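Local structure of D-alanyl-D-alanine carboxypeptidase (Vibrio cholerae, 5TR7) at residues Met14-Gly19 with Ala159-Val164; Thr41-Gly46 with Asn122-Ser127; Asp28-Pro33 with Met130-Phe135. The protein probably removes the terminal D-alanine from peptidoglycan precursor peptides, as expected of a penicillin-binding serine carboxypeptidase of the S11 family. One frame throughout, in Å; residues are numbered along the deposited sequence.

How the interactions relate
Interactions 1, 2 and 3 lie in the catalytic domain, and interaction 2 joins the other two. Its Tyr43 OH meets Asp163 OD2 of interaction 1 at 2.6 Å, a probable hydrogen bond. At its other end, Asn122 OD1 probably accepts from Phe135 N of interaction 3 at 2.8 Å, and Ala125 O from Met130 N at 3.1 Å. Interactions 1 and 3 do not touch, their centres being about 18 Å apart. Interaction 2 lies near the predicted catalytic centre: the side chain of Tyr43 is about 9 Å from that of Lys38, the presumed proton acceptor. Interaction 3 is away from the annotated sites, although segment 28-33 runs on towards Ser35.

Interaction 1: Met14-Gly19 with Ala159-Val164; sequences MDYHSG and ALIRDV
Tyr16 lays the outer end of its ring against Ile161 and Arg162 on the last turn of helix 150-163. The ring carbon Tyr16 CE1 comes within 3.5 Å of Ile161 CG2, an apolar contact oblique to the ring. Further out, Tyr16 OH rests on the root of the arginine, 3.1 Å from Arg162 CB, and although Arg162 N is only 3.5 Å from that hydroxyl, the angle is too poor for a hydrogen bond. Tyr16 reaches the helix because its ring is trans to the main-chain nitrogen (chi1 169°).

The contact joins the end of strand 10-15, in the five-stranded antiparallel sheet of this beta-lactamase-like fold, to a helix of the neighbouring helical region. Arg222 of the adjacent strand 221-230 touches both Tyr16 and Ile161, and Gln158 NE2 bonds to Tyr16 O.

Beyond CB the arginine bends away at chi2 and chi3, bringing one face of its guanidinium over Ala159 CA. There Arg162 NH1 forms a salt bridge of 2.8 Å with Asp163 OD2, tilted from both flat groups. On the strand side, Asp15 steadies the turn that carries Tyr16: in an Asx motif, Asp15 OD2 accepts from Ser18 N at 3.0 Å and from Ser18 OG at 2.6 Å, both donors approaching the same carboxylate face.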
ATOM      1  N   MET A  14      10.064  -8.932  -8.266  1.00 54.51           N
ATOM      2  CA  MET A  14      10.092  -8.359  -9.597  1.00 54.88           C
ATOM      3  C   MET A  14      11.152  -7.324  -9.769  1.00 49.79           C
ATOM      4  O   MET A  14      11.379  -6.501  -8.887  1.00 59.63           O
ATOM      5  CB  MET A  14       8.722  -7.725  -9.859  1.00 52.81           C
ATOM      6  CG  MET A  14       8.590  -6.920 -11.135  1.00 68.13           C
ATOM      7  SD  MET A  14       6.983  -6.133 -11.288  1.00 64.92           S
ATOM      8  CE  MET A  14       6.003  -7.529 -11.821  1.00 68.05           C
ATOM      9  N   ASP A  15      11.816  -7.389 -10.908  1.00 53.28           N
ATOM     10  CA  ASP A  15      12.776  -6.354 -11.290  1.00 58.99           C
ATOM     11  C   ASP A  15      11.940  -5.113 -11.686  1.00 56.30           C
ATOM     12  O   ASP A  15      11.121  -5.192 -12.583  1.00 53.87           O
ATOM     13  CB  ASP A  15      13.620  -6.831 -12.486  1.00 59.95           C
ATOM     14  CG  ASP A  15      14.332  -5.701 -13.197  1.00 62.62           C
ATOM     15  OD1 ASP A  15      14.797  -4.734 -12.566  1.00 54.86           O
ATOM     16  OD2 ASP A  15      14.386  -5.772 -14.429  1.00 67.89           O
ATOM     17  N   TYR A  16      12.162  -3.989 -11.019  1.00 54.85           N
ATOM     18  CA  TYR A  16      11.429  -2.784 -11.281  1.00 46.72           C
ATOM     19  C   TYR A  16      11.624  -2.302 -12.685  1.00 51.65           C
ATOM     20  O   TYR A  16      10.685  -1.798 -13.266  1.00 55.74           O
ATOM     21  CB  TYR A  16      11.811  -1.617 -10.327  1.00 51.03           C
ATOM     22  CG  TYR A  16      11.242  -0.278 -10.760  1.00 51.51           C
ATOM     23  CD1 TYR A  16       9.979   0.140 -10.321  1.00 53.98           C
ATOM     24  CD2 TYR A  16      11.949   0.575 -11.596  1.00 54.29           C
ATOM     25  CE1 TYR A  16       9.453   1.333 -10.746  1.00 49.23           C
ATOM     26  CE2 TYR A  16      11.421   1.802 -11.996  1.00 54.26           C
ATOM     27  CZ  TYR A  16      10.167   2.161 -11.566  1.00 51.27           C
ATOM     28  OH  TYR A  16       9.567   3.356 -11.978  1.00 52.96           O
ATOM     29  N   HIS A  17      12.840  -2.389 -13.223  1.00 51.49           N
ATOM     30  CA  HIS A  17      13.117  -1.851 -14.558  1.00 58.75           C
ATOM     31  C   HIS A  17      12.348  -2.531 -15.706  1.00 62.07           C
ATOM     32  O   HIS A  17      11.589  -1.882 -16.408  1.00 60.23           O
ATOM     33  CB  HIS A  17      14.625  -1.838 -14.865  1.00 60.81           C
ATOM     34  CG  HIS A  17      15.441  -1.129 -13.819  1.00 65.23           C
ATOM     35  ND1 HIS A  17      15.123   0.142 -13.357  1.00 64.64           N
ATOM     36  CD2 HIS A  17      16.565  -1.494 -13.152  1.00 68.52           C
ATOM     37  CE1 HIS A  17      15.987   0.500 -12.415  1.00 61.28           C
ATOM     38  NE2 HIS A  17      16.862  -0.476 -12.265  1.00 68.61           N
ATOM     39  N   SER A  18      12.532  -3.827 -15.858  1.00 63.23           N
ATOM     40  CA  SER A  18      11.908  -4.584 -16.944  1.00 62.80           C
ATOM     41  C   SER A  18      10.577  -5.157 -16.585  1.00 55.81           C
ATOM     42  O   SER A  18       9.833  -5.522 -17.463  1.00 62.85           O
ATOM     43  CB  SER A  18      12.775  -5.784 -17.302  1.00 58.44           C
ATOM     44  OG  SER A  18      12.791  -6.703 -16.210  1.00 65.06           O
ATOM     45  N   GLY A  19      10.285  -5.279 -15.308  1.00 56.36           N
ATOM     46  CA  GLY A  19       9.033  -5.925 -14.869  1.00 52.58           C
ATOM     47  C   GLY A  19       9.120  -7.435 -14.846  1.00 55.45           C
ATOM     48  O   GLY A  19       8.136  -8.135 -14.592  1.00 61.93           O
ATOM     49  N   ALA A 159       3.983   0.657 -10.111  1.00 55.94           N
ATOM     50  CA  ALA A 159       3.290   1.833 -10.677  1.00 59.27           C
ATOM     51  C   ALA A 159       3.335   3.039  -9.770  1.00 55.83           C
ATOM     52  O   ALA A 159       3.347   4.177 -10.260  1.00 54.41           O
ATOM     53  CB  ALA A 159       1.832   1.494 -10.973  1.00 58.66           C
ATOM     54  N   LEU A 160       3.296   2.794  -8.462  1.00 49.78           N
ATOM     55  CA  LEU A 160       3.392   3.894  -7.517  1.00 56.05           C
ATOM     56  C   LEU A 160       4.722   4.620  -7.672  1.00 50.62           C
ATOM     57  O   LEU A 160       4.792   5.846  -7.710  1.00 52.07           O
ATOM     58  CB  LEU A 160       3.278   3.432  -6.058  1.00 49.59           C
ATOM     59  CG  LEU A 160       1.929   3.200  -5.424  1.00 51.05           C
ATOM     60  CD1 LEU A 160       2.087   2.400  -4.112  1.00 44.89           C
ATOM     61  CD2 LEU A 160       1.154   4.501  -5.253  1.00 55.78           C
ATOM     62  N   ILE A 161       5.794   3.853  -7.691  1.00 49.42           N
ATOM     63  CA  ILE A 161       7.142   4.429  -7.857  1.00 42.61           C
ATOM     64  C   ILE A 161       7.288   5.038  -9.217  1.00 48.23           C
ATOM     65  O   ILE A 161       7.830   6.096  -9.399  1.00 48.61           O
ATOM     66  CB  ILE A 161       8.129   3.298  -7.746  1.00 46.60           C
ATOM     67  CG1 ILE A 161       8.053   2.679  -6.350  1.00 44.94           C
ATOM     68  CG2 ILE A 161       9.521   3.750  -8.154  1.00 44.38           C
ATOM     69  CD1 ILE A 161       8.810   1.357  -6.231  1.00 53.70           C
ATOM     70  N   ARG A 162       6.742   4.378 -10.215  1.00 51.06           N
ATOM     71  CA  ARG A 162       6.904   4.870 -11.588  1.00 50.77           C
ATOM     72  C   ARG A 162       6.096   6.048 -11.993  1.00 46.18           C
ATOM     73  O   ARG A 162       6.594   6.900 -12.749  1.00 49.77           O
ATOM     74  CB  ARG A 162       6.505   3.728 -12.562  1.00 50.87           C
ATOM     75  CG  ARG A 162       6.728   3.986 -14.028  1.00 53.39           C
ATOM     76  CD  ARG A 162       5.467   3.540 -14.762  1.00 64.53           C
ATOM     77  NE  ARG A 162       5.222   2.138 -14.741  1.00 61.71           N
ATOM     78  CZ  ARG A 162       4.032   1.531 -14.819  1.00 57.75           C
ATOM     79  NH1 ARG A 162       2.838   2.104 -14.750  1.00 59.82           N
ATOM     80  NH2 ARG A 162       4.034   0.238 -14.836  1.00 72.13           N
ATOM     81  N   ASP A 163       4.830   6.058 -11.606  1.00 47.08           N
ATOM     82  CA  ASP A 163       3.865   7.086 -12.156  1.00 49.40           C
ATOM     83  C   ASP A 163       3.558   8.196 -11.193  1.00 48.73           C
ATOM     84  O   ASP A 163       3.271   9.289 -11.634  1.00 46.35           O
ATOM     85  CB  ASP A 163       2.522   6.419 -12.507  1.00 49.27           C
ATOM     86  CG  ASP A 163       2.640   5.247 -13.457  1.00 43.91           C
ATOM     87  OD1 ASP A 163       3.543   5.268 -14.274  1.00 54.36           O
ATOM     88  OD2 ASP A 163       1.708   4.383 -13.516  1.00 54.22           O
ATOM     89  N   VAL A 164       3.605   7.920  -9.877  1.00 44.37           N
ATOM     90  CA  VAL A 164       3.320   8.964  -8.841  1.00 49.14           C
ATOM     91  C   VAL A 164       4.476   9.118  -7.796  1.00 49.49           C
ATOM     92  O   VAL A 164       4.294   8.871  -6.585  1.00 44.59           O
ATOM     93  CB  VAL A 164       1.966   8.734  -8.207  1.00 47.19           C
ATOM     94  CG1 VAL A 164       0.840   8.970  -9.281  1.00 49.56           C
ATOM     95  CG2 VAL A 164       1.860   7.353  -7.610  1.00 43.70           C
TER

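Interaction 2: Thr41-Gly46 with Asn122-Ser127; sequences TSYVIG and NAWASS
Helix 37-50, which begins just after the predicted nucleophile Ser35 and carries Lys38 of the SxxK motif, packs here against the C-terminal end of helix 114-127 in the helical part of the penicillin-binding fold. Trp124 carries the contact from its side. It points from its own helix towards segment 41-46, and its indole is met by two consecutive residues, Tyr43 and Val44.

Tyr43 and Trp124 form an offset edge-to-face pair. The edge of the phenol ring is directed at one face of the indole, with the planes inclined at 67° and the phenol centroid 5.4 Å from that of the six-membered ring. The touching atom is Tyr43 CE1, which stands over the rim of the indole rather than its middle and comes within 3.5 Å of Trp124 CE3. The two side chains cross at about a right angle, and the hydroxyl runs on above the level of the same face, just beyond the rim, with Tyr43 OH 3.8 Å from Trp124 CZ3. Its polar partners lie elsewhere: Asp163 at the end of helix 150-163 and Gln47 one turn further along its own helix.

Val44 meets the pyrrole end obliquely. With CG1 trans to the main-chain nitrogen (chi1 180°), the other methyl is the one turned to the indole, and Val44 CG2 lies 3.9 Å from Trp124 CD1. Phe117 and Leu120 continue this apolar seam along helix 114-127, while Arg51 also touches the tryptophan. The last turn behind the indole carries a side-chain bond of its own: Ser127 OG donates to Trp124 O at 3.0 Å, tilted 24° from the carbonyl plane.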
ATOM      1  N   THR A  41      -5.533   3.206  -3.297  1.00 54.79           N
ATOM      2  CA  THR A  41      -6.154   4.471  -2.895  1.00 54.83           C
ATOM      3  C   THR A  41      -5.166   5.617  -3.049  1.00 50.46           C
ATOM      4  O   THR A  41      -5.488   6.677  -3.625  1.00 52.72           O
ATOM      5  CB  THR A  41      -6.673   4.355  -1.461  1.00 56.40           C
ATOM      6  OG1 THR A  41      -7.762   3.411  -1.445  1.00 57.21           O
ATOM      7  CG2 THR A  41      -7.162   5.684  -0.925  1.00 51.88           C
ATOM      8  N   SER A  42      -3.948   5.397  -2.582  1.00 53.01           N
ATOM      9  CA  SER A  42      -2.923   6.444  -2.676  1.00 49.15           C
ATOM     10  C   SER A  42      -2.531   6.637  -4.149  1.00 58.33           C
ATOM     11  O   SER A  42      -2.097   7.726  -4.516  1.00 47.78           O
ATOM     12  CB  SER A  42      -1.700   6.145  -1.852  1.00 48.79           C
ATOM     13  OG  SER A  42      -0.868   5.254  -2.559  1.00 62.74           O
ATOM     14  N   TYR A  43      -2.646   5.590  -4.971  1.00 60.94           N
ATOM     15  CA  TYR A  43      -2.289   5.714  -6.376  1.00 53.01           C
ATOM     16  C   TYR A  43      -3.269   6.685  -7.024  1.00 57.05           C
ATOM     17  O   TYR A  43      -2.857   7.630  -7.720  1.00 53.04           O
ATOM     18  CB  TYR A  43      -2.249   4.348  -7.111  1.00 53.20           C
ATOM     19  CG  TYR A  43      -1.820   4.475  -8.576  1.00 55.11           C
ATOM     20  CD1 TYR A  43      -2.747   4.762  -9.548  1.00 48.73           C
ATOM     21  CD2 TYR A  43      -0.481   4.334  -8.978  1.00 49.86           C
ATOM     22  CE1 TYR A  43      -2.363   4.977 -10.862  1.00 54.11           C
ATOM     23  CE2 TYR A  43      -0.102   4.503 -10.312  1.00 52.38           C
ATOM     24  CZ  TYR A  43      -1.036   4.836 -11.253  1.00 50.98           C
ATOM     25  OH  TYR A  43      -0.669   5.022 -12.549  1.00 55.98           O
ATOM     26  N   VAL A  44      -4.568   6.464  -6.817  1.00 57.63           N
ATOM     27  CA  VAL A  44      -5.584   7.359  -7.384  1.00 55.08           C
ATOM     28  C   VAL A  44      -5.402   8.792  -6.868  1.00 54.31           C
ATOM     29  O   VAL A  44      -5.409   9.761  -7.634  1.00 53.98           O
ATOM     30  CB  VAL A  44      -7.025   6.869  -7.074  1.00 57.00           C
ATOM     31  CG1 VAL A  44      -8.062   7.820  -7.671  1.00 55.87           C
ATOM     32  CG2 VAL A  44      -7.247   5.470  -7.643  1.00 56.37           C
ATOM     33  N   ILE A  45      -5.180   8.924  -5.558  1.00 55.41           N
ATOM     34  CA  ILE A  45      -4.925  10.261  -4.976  1.00 54.15           C
ATOM     35  C   ILE A  45      -3.703  10.929  -5.667  1.00 52.40           C
ATOM     36  O   ILE A  45      -3.718  12.086  -6.006  1.00 51.47           O
ATOM     37  CB  ILE A  45      -4.708  10.155  -3.472  1.00 54.29           C
ATOM     38  CG1 ILE A  45      -6.018   9.751  -2.791  1.00 52.24           C
ATOM     39  CG2 ILE A  45      -4.157  11.446  -2.879  1.00 52.64           C
ATOM     40  CD1 ILE A  45      -5.774   9.301  -1.329  1.00 51.52           C
ATOM     41  N   GLY A  46      -2.669  10.164  -5.926  1.00 51.95           N
ATOM     42  CA  GLY A  46      -1.435  10.678  -6.561  1.00 50.05           C
ATOM     43  C   GLY A  46      -1.737  11.186  -7.964  1.00 52.68           C
ATOM     44  O   GLY A  46      -1.288  12.275  -8.368  1.00 51.37           O
ATOM     45  N   ASN A 122     -10.861   0.734  -9.682  1.00 62.61           N
ATOM     46  CA  ASN A 122     -10.887  -0.379 -10.650  1.00 60.81           C
ATOM     47  C   ASN A 122     -10.546   0.049 -12.046  1.00 62.09           C
ATOM     48  O   ASN A 122     -10.026  -0.761 -12.821  1.00 63.33           O
ATOM     49  CB  ASN A 122     -12.256  -1.102 -10.640  1.00 66.61           C
ATOM     50  CG  ASN A 122     -12.519  -1.811  -9.301  1.00 76.02           C
ATOM     51  OD1 ASN A 122     -11.663  -2.571  -8.789  1.00 67.70           O
ATOM     52  ND2 ASN A 122     -13.679  -1.526  -8.689  1.00 74.74           N
ATOM     53  N   ALA A 123     -10.880   1.265 -12.438  1.00 63.50           N
ATOM     54  CA  ALA A 123     -10.502   1.700 -13.798  1.00 64.44           C
ATOM     55  C   ALA A 123      -8.968   1.814 -13.827  1.00 69.43           C
ATOM     56  O   ALA A 123      -8.312   1.358 -14.762  1.00 74.95           O
ATOM     57  CB  ALA A 123     -11.138   3.027 -14.170  1.00 71.64           C
ATOM     58  N   TRP A 124      -8.369   2.356 -12.769  1.00 68.12           N
ATOM     59  CA  TRP A 124      -6.890   2.406 -12.763  1.00 58.74           C
ATOM     60  C   TRP A 124      -6.253   1.024 -12.696  1.00 58.09           C
ATOM     61  O   TRP A 124      -5.260   0.754 -13.388  1.00 57.23           O
ATOM     62  CB  TRP A 124      -6.326   3.278 -11.679  1.00 56.50           C
ATOM     63  CG  TRP A 124      -6.350   4.740 -12.021  1.00 58.39           C
ATOM     64  CD1 TRP A 124      -7.205   5.676 -11.532  1.00 57.58           C
ATOM     65  CD2 TRP A 124      -5.476   5.433 -12.933  1.00 54.84           C
ATOM     66  NE1 TRP A 124      -6.941   6.881 -12.091  1.00 57.32           N
ATOM     67  CE2 TRP A 124      -5.843   6.780 -12.906  1.00 55.99           C
ATOM     68  CE3 TRP A 124      -4.408   5.043 -13.760  1.00 58.07           C
ATOM     69  CZ2 TRP A 124      -5.205   7.757 -13.711  1.00 55.27           C
ATOM     70  CZ3 TRP A 124      -3.758   6.028 -14.540  1.00 56.85           C
ATOM     71  CH2 TRP A 124      -4.169   7.349 -14.496  1.00 53.31           C
ATOM     72  N   ALA A 125      -6.837   0.136 -11.908  1.00 58.25           N
ATOM     73  CA  ALA A 125      -6.309  -1.220 -11.768  1.00 63.88           C
ATOM     74  C   ALA A 125      -6.287  -1.881 -13.145  1.00 68.09           C
ATOM     75  O   ALA A 125      -5.308  -2.523 -13.565  1.00 65.52           O
ATOM     76  CB  ALA A 125      -7.190  -2.022 -10.821  1.00 64.15           C
ATOM     77  N   SER A 126      -7.354  -1.656 -13.887  1.00 61.94           N
ATOM     78  CA  SER A 126      -7.416  -2.238 -15.212  1.00 64.28           C
ATOM     79  C   SER A 126      -6.334  -1.657 -16.162  1.00 60.92           C
ATOM     80  O   SER A 126      -5.632  -2.382 -16.841  1.00 60.44           O
ATOM     81  CB  SER A 126      -8.788  -1.992 -15.792  1.00 63.00           C
ATOM     82  OG  SER A 126      -8.827  -2.612 -16.979  1.00 64.95           O
ATOM     83  N   SER A 127      -6.161  -0.350 -16.166  1.00 64.82           N
ATOM     84  CA  SER A 127      -5.194   0.257 -17.049  1.00 64.16           C
ATOM     85  C   SER A 127      -3.760  -0.081 -16.622  1.00 63.20           C
ATOM     86  O   SER A 127      -2.820   0.118 -17.377  1.00 61.12           O
ATOM     87  CB  SER A 127      -5.469   1.755 -17.119  1.00 72.02           C
ATOM     88  OG  SER A 127      -5.009   2.360 -15.960  1.00100.83           O
TER

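Interaction 3: Asp28-Pro33 with Met130-Phe135; sequences DTKLSP and MKNSHF
Lys30 and Asn132 both have their gamma carbon trans to the carbonyl carbon and beside the main-chain nitrogen (chi1 -75° and -72°), and with the rest of the lysine fully extended the two side chains cross at about a right angle. The lysine meets Asn132 with its aliphatic part. Lys30 CE lies 3.9 Å from Asn132 CB and 3.6 Å from the main-chain Asn132 O. The ammonium group itself reaches past this carbonyl, Lys30 NZ being 4.7 Å from Asn132 O, so the ammonium makes no hydrogen bond to it and the contact is van der Waals. Asn132 CB points towards segment 28-33, and Asp28 lies more loosely alongside the same asparagine.

The contact lies between two irregular loops of the catalytic domain. Segment 28-33 leads from strand 21-25 of the central sheet towards the predicted nucleophile Ser35, whereas segment 130-135 lies in the loop between helix 114-127 and helix 150-163. It includes a type I beta turn from Met130 to Ser133, closed by a weak bond from Ser133 N to Met130 O. Asp152 of helix 150-163 holds that turn through its carboxylate, which takes bonds from both Asn132 N and Ser133 OG.

Deeper in, the loops approach again more loosely: Pro33 CG lies 4.7 Å from Phe135 CE1. The phenylalanine ring is buried there against Thr37 and Met40 of helix 37-50 and against Met121 and Ala125 of helix 114-127.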
ATOM      1  N   ASP A  28      -0.253 -15.701  -9.074  1.00 65.25           N
ATOM      2  CA  ASP A  28      -1.524 -15.299  -9.626  1.00 68.33           C
ATOM      3  C   ASP A  28      -2.693 -15.890  -8.863  1.00 74.95           C
ATOM      4  O   ASP A  28      -3.817 -15.882  -9.377  1.00 68.87           O
ATOM      5  CB  ASP A  28      -1.615 -15.664 -11.119  1.00 69.81           C
ATOM      6  CG  ASP A  28      -0.611 -14.925 -11.950  1.00 69.77           C
ATOM      7  OD1 ASP A  28      -0.438 -13.706 -11.783  1.00 74.12           O
ATOM      8  OD2 ASP A  28       0.047 -15.572 -12.782  1.00 79.25           O
ATOM      9  N   THR A  29      -2.484 -16.345  -7.627  1.00 69.82           N
ATOM     10  CA  THR A  29      -3.655 -16.867  -6.950  1.00 68.50           C
ATOM     11  C   THR A  29      -4.270 -15.798  -5.999  1.00 69.22           C
ATOM     12  O   THR A  29      -3.587 -15.087  -5.233  1.00 81.62           O
ATOM     13  CB  THR A  29      -3.474 -18.275  -6.347  1.00 74.59           C
ATOM     14  OG1 THR A  29      -2.412 -18.298  -5.397  1.00 69.85           O
ATOM     15  CG2 THR A  29      -3.319 -19.340  -7.384  1.00 81.73           C
ATOM     16  N   LYS A  30      -5.575 -15.673  -6.128  1.00 67.85           N
ATOM     17  CA  LYS A  30      -6.397 -14.708  -5.414  1.00 72.79           C
ATOM     18  C   LYS A  30      -6.383 -14.799  -3.924  1.00 74.10           C
ATOM     19  O   LYS A  30      -6.430 -15.878  -3.343  1.00 73.00           O
ATOM     20  CB  LYS A  30      -7.852 -14.674  -5.943  1.00 72.77           C
ATOM     21  CG  LYS A  30      -7.885 -13.942  -7.287  1.00 76.09           C
ATOM     22  CD  LYS A  30      -9.226 -13.990  -7.987  1.00 85.04           C
ATOM     23  CE  LYS A  30      -9.068 -13.229  -9.298  1.00 86.89           C
ATOM     24  NZ  LYS A  30     -10.341 -13.336 -10.025  1.00 85.60           N
ATOM     25  N   LEU A  31      -6.329 -13.606  -3.345  1.00 74.84           N
ATOM     26  CA  LEU A  31      -6.254 -13.347  -1.929  1.00 70.86           C
ATOM     27  C   LEU A  31      -7.012 -12.079  -1.637  1.00 67.96           C
ATOM     28  O   LEU A  31      -7.222 -11.242  -2.500  1.00 70.85           O
ATOM     29  CB  LEU A  31      -4.820 -12.955  -1.569  1.00 77.13           C
ATOM     30  CG  LEU A  31      -3.747 -13.982  -1.675  1.00 85.65           C
ATOM     31  CD1 LEU A  31      -2.433 -13.203  -1.611  1.00 85.45           C
ATOM     32  CD2 LEU A  31      -3.912 -15.025  -0.564  1.00 91.21           C
ATOM     33  N   SER A  32      -7.205 -11.884  -0.348  1.00 68.92           N
ATOM     34  CA  SER A  32      -7.864 -10.738   0.204  1.00 67.55           C
ATOM     35  C   SER A  32      -6.649  -9.823   0.544  1.00 61.41           C
ATOM     36  O   SER A  32      -5.786 -10.193   1.300  1.00 66.31           O
ATOM     37  CB  SER A  32      -8.676 -11.265   1.394  1.00 62.25           C
ATOM     38  OG  SER A  32      -9.670 -10.373   1.784  1.00 71.80           O
ATOM     39  N   PRO A  33      -6.523  -8.654  -0.106  1.00 64.76           N
ATOM     40  CA  PRO A  33      -5.329  -7.799   0.081  1.00 65.47           C
ATOM     41  C   PRO A  33      -5.316  -6.907   1.307  1.00 62.74           C
ATOM     42  O   PRO A  33      -4.255  -6.401   1.730  1.00 59.76           O
ATOM     43  CB  PRO A  33      -5.332  -6.931  -1.168  1.00 60.30           C
ATOM     44  CG  PRO A  33      -6.774  -6.774  -1.486  1.00 62.66           C
ATOM     45  CD  PRO A  33      -7.384  -8.109  -1.161  1.00 64.55           C
ATOM     46  N   MET A 130      -3.666  -5.088 -13.829  1.00 57.20           N
ATOM     47  CA  MET A 130      -4.036  -5.876 -12.653  1.00 60.31           C
ATOM     48  C   MET A 130      -5.336  -6.636 -13.027  1.00 63.04           C
ATOM     49  O   MET A 130      -6.389  -6.409 -12.459  1.00 58.42           O
ATOM     50  CB  MET A 130      -4.244  -4.950 -11.452  1.00 59.19           C
ATOM     51  CG  MET A 130      -2.992  -4.101 -11.150  1.00 57.49           C
ATOM     52  SD  MET A 130      -3.300  -2.894  -9.889  1.00 62.91           S
ATOM     53  CE  MET A 130      -3.710  -3.849  -8.429  1.00 52.85           C
ATOM     54  N   LYS A 131      -5.215  -7.598 -13.910  1.00 68.01           N
ATOM     55  CA  LYS A 131      -6.363  -8.355 -14.417  1.00 70.88           C
ATOM     56  C   LYS A 131      -7.008  -9.313 -13.416  1.00 67.94           C
ATOM     57  O   LYS A 131      -8.086  -9.790 -13.671  1.00 68.30           O
ATOM     58  CB  LYS A 131      -5.920  -9.098 -15.665  1.00 76.76           C
ATOM     59  CG  LYS A 131      -5.158  -8.194 -16.638  1.00 84.66           C
ATOM     60  CD  LYS A 131      -5.018  -8.841 -17.994  1.00 91.17           C
ATOM     61  CE  LYS A 131      -4.188 -10.112 -17.896  1.00 98.92           C
ATOM     62  NZ  LYS A 131      -3.992 -10.757 -19.234  1.00109.99           N
ATOM     63  N   ASN A 132      -6.362  -9.563 -12.271  1.00 68.90           N
ATOM     64  CA  ASN A 132      -6.934 -10.426 -11.252  1.00 67.34           C
ATOM     65  C   ASN A 132      -7.176  -9.687  -9.941  1.00 67.05           C
ATOM     66  O   ASN A 132      -7.053 -10.240  -8.859  1.00 70.66           O
ATOM     67  CB  ASN A 132      -6.029 -11.633 -11.052  1.00 68.83           C
ATOM     68  CG  ASN A 132      -6.075 -12.608 -12.214  1.00 66.54           C
ATOM     69  OD1 ASN A 132      -7.076 -12.800 -12.878  1.00 66.72           O
ATOM     70  ND2 ASN A 132      -4.990 -13.294 -12.390  1.00 69.34           N
ATOM     71  N   SER A 133      -7.560  -8.431 -10.060  1.00 64.54           N
ATOM     72  CA  SER A 133      -7.846  -7.615  -8.912  1.00 63.77           C
ATOM     73  C   SER A 133      -9.185  -6.920  -9.020  1.00 61.18           C
ATOM     74  O   SER A 133      -9.594  -6.553 -10.105  1.00 63.72           O
ATOM     75  CB  SER A 133      -6.745  -6.558  -8.751  1.00 59.07           C
ATOM     76  OG  SER A 133      -5.466  -7.174  -8.552  1.00 61.73           O
ATOM     77  N   HIS A 134      -9.881  -6.777  -7.907  1.00 60.02           N
ATOM     78  CA  HIS A 134     -11.113  -6.024  -7.897  1.00 67.53           C
ATOM     79  C   HIS A 134     -11.307  -5.414  -6.507  1.00 66.17           C
ATOM     80  O   HIS A 134     -11.190  -6.086  -5.506  1.00 68.73           O
ATOM     81  CB  HIS A 134     -12.315  -6.870  -8.278  1.00 69.89           C
ATOM     82  CG  HIS A 134     -13.563  -6.073  -8.462  1.00 65.10           C
ATOM     83  ND1 HIS A 134     -14.534  -5.961  -7.497  1.00 64.93           N
ATOM     84  CD2 HIS A 134     -13.964  -5.303  -9.495  1.00 67.90           C
ATOM     85  CE1 HIS A 134     -15.489  -5.161  -7.935  1.00 68.90           C
ATOM     86  NE2 HIS A 134     -15.172  -4.757  -9.152  1.00 70.76           N
ATOM     87  N   PHE A 135     -11.625  -4.139  -6.466  1.00 66.98           N
ATOM     88  CA  PHE A 135     -11.837  -3.446  -5.221  1.00 68.77           C
ATOM     89  C   PHE A 135     -13.299  -3.079  -4.973  1.00 71.28           C
ATOM     90  O   PHE A 135     -14.045  -2.781  -5.929  1.00 60.85           O
ATOM     91  CB  PHE A 135     -10.941  -2.212  -5.197  1.00 65.50           C
ATOM     92  CG  PHE A 135      -9.485  -2.538  -5.435  1.00 60.84           C
ATOM     93  CD1 PHE A 135      -8.695  -3.035  -4.431  1.00 59.25           C
ATOM     94  CD2 PHE A 135      -8.924  -2.395  -6.697  1.00 57.19           C
ATOM     95  CE1 PHE A 135      -7.355  -3.350  -4.653  1.00 61.03           C
ATOM     96  CE2 PHE A 135      -7.604  -2.655  -6.923  1.00 60.21           C
ATOM     97  CZ  PHE A 135      -6.792  -3.141  -5.904  1.00 59.36           C
TER